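Side-chain contact in amidase, hydantoinase/carbamoylase family (Burkholderia vietnamiensis, PDB 5I4M), which probably hydrolyses N-carbamoyl-L-amino acids as a zinc-dependent amidase of the peptidase M20 family: residues A[354-357]-A[358-362]. Numbering follows the deposited sequence.
Sequences ACVA and AVRAA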
# COMPACT_ATOMS: atom_id res chain seq x y z
N ALA A 354 26.74 -37.18 1.77
CA ALA A 354 28.12 -37.10 1.31
C ALA A 354 28.52 -35.65 1.03
O ALA A 354 29.66 -35.25 1.29
CB ALA A 354 28.32 -37.95 0.06
N CYS A 355 27.59 -34.85 0.49
CA CYS A 355 27.88 -33.44 0.29
C CYS A 355 28.11 -32.75 1.63
O CYS A 355 29.05 -31.95 1.77
CB CYS A 355 26.74 -32.77 -0.48
SG CYS A 355 26.70 -33.24 -2.23
N VAL A 356 27.26 -33.03 2.61
CA VAL A 356 27.44 -32.44 3.93
C VAL A 356 28.80 -32.81 4.50
O VAL A 356 29.52 -31.97 5.05
CB VAL A 356 26.29 -32.88 4.86
CG1 VAL A 356 26.59 -32.56 6.31
CG2 VAL A 356 24.96 -32.24 4.42
N ALA A 357 29.19 -34.08 4.35
CA ALA A 357 30.49 -34.52 4.86
C ALA A 357 31.63 -33.79 4.16
O ALA A 357 32.65 -33.48 4.79
CB ALA A 357 30.64 -36.03 4.67
N ALA A 358 31.48 -33.52 2.86
CA ALA A 358 32.52 -32.81 2.12
C ALA A 358 32.68 -31.38 2.63
O ALA A 358 33.80 -30.86 2.69
CB ALA A 358 32.21 -32.81 0.62
N VAL A 359 31.56 -30.74 2.98
CA VAL A 359 31.61 -29.39 3.55
C VAL A 359 32.29 -29.40 4.91
O VAL A 359 33.16 -28.57 5.20
CB VAL A 359 30.19 -28.81 3.63
CG1 VAL A 359 30.17 -27.50 4.40
CG2 VAL A 359 29.62 -28.60 2.22
N ARG A 360 31.92 -30.36 5.76
CA ARG A 360 32.55 -30.49 7.06
C ARG A 360 34.05 -30.77 6.92
O ARG A 360 34.87 -30.15 7.60
CB ARG A 360 31.86 -31.60 7.85
CG ARG A 360 32.15 -31.59 9.34
CD ARG A 360 31.35 -32.69 10.09
NE ARG A 360 29.92 -32.40 10.19
CZ ARG A 360 28.97 -33.10 9.58
NH1 ARG A 360 29.28 -34.15 8.83
NH2 ARG A 360 27.70 -32.75 9.73
N ALA A 361 34.41 -31.68 6.01
CA ALA A 361 35.82 -32.00 5.78
C ALA A 361 36.60 -30.78 5.33
O ALA A 361 37.76 -30.58 5.73
CB ALA A 361 35.95 -33.13 4.75
N ALA A 362 35.99 -29.96 4.47
CA ALA A 362 36.67 -28.75 4.01
C ALA A 362 36.87 -27.75 5.14
O ALA A 362 37.91 -27.10 5.22
CB ALA A 362 35.89 -28.11 2.86
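Arg360 reaches back to Val356, one helical turn earlier in helix 353-365. The guanidinium meets the valine methyl obliquely, with Val356 CG1 3.6 Å from Arg360 NH2 and 4.0 Å from Arg360 NH1. Arg360 NH1 also passes 4.2 Å from Ala357 CA. The arginine chain leaves extended, with CG anti to the backbone N (chi1 -164°). It then bends at chi3 (-72°), and this bend returns the guanidinium toward the preceding turn. Val356 holds CG1 beside its carbonyl carbon, on the side the guanidinium reaches.

Val359 CG2 rests 3.4 Å from Cys355 O, and Ala361 CB lies 3.3 Å from Ala357 O. Beneath these contacts runs the regular i to i+4 ladder of an alpha-helix. The hydrogen bond from Arg360 N to Val356 O is 3.0 Å long and nearly straight (169°). Ala361 N hydrogen-bonds to Ala357 O at 2.8 Å. The two rungs before them run from Ala358 N to Ala354 O and from Val359 N to Cys355 O.

Further out, the buried face of the helix, with Cys355, Val356 and Val359, packs on Ser391 of strand 390-395, and Val359 also meets Val420 of helix 411-429. Val356 and Arg360 share Val227 of strand 225-242: helix-on-strand packing within the peptidase M20 family region. Asp372 forms a salt bridge with Arg360 NH2, while the guanidinium touches aliphatic carbon of Val356. Together these probably restrict its rotation and tie this helix to strand 370-375.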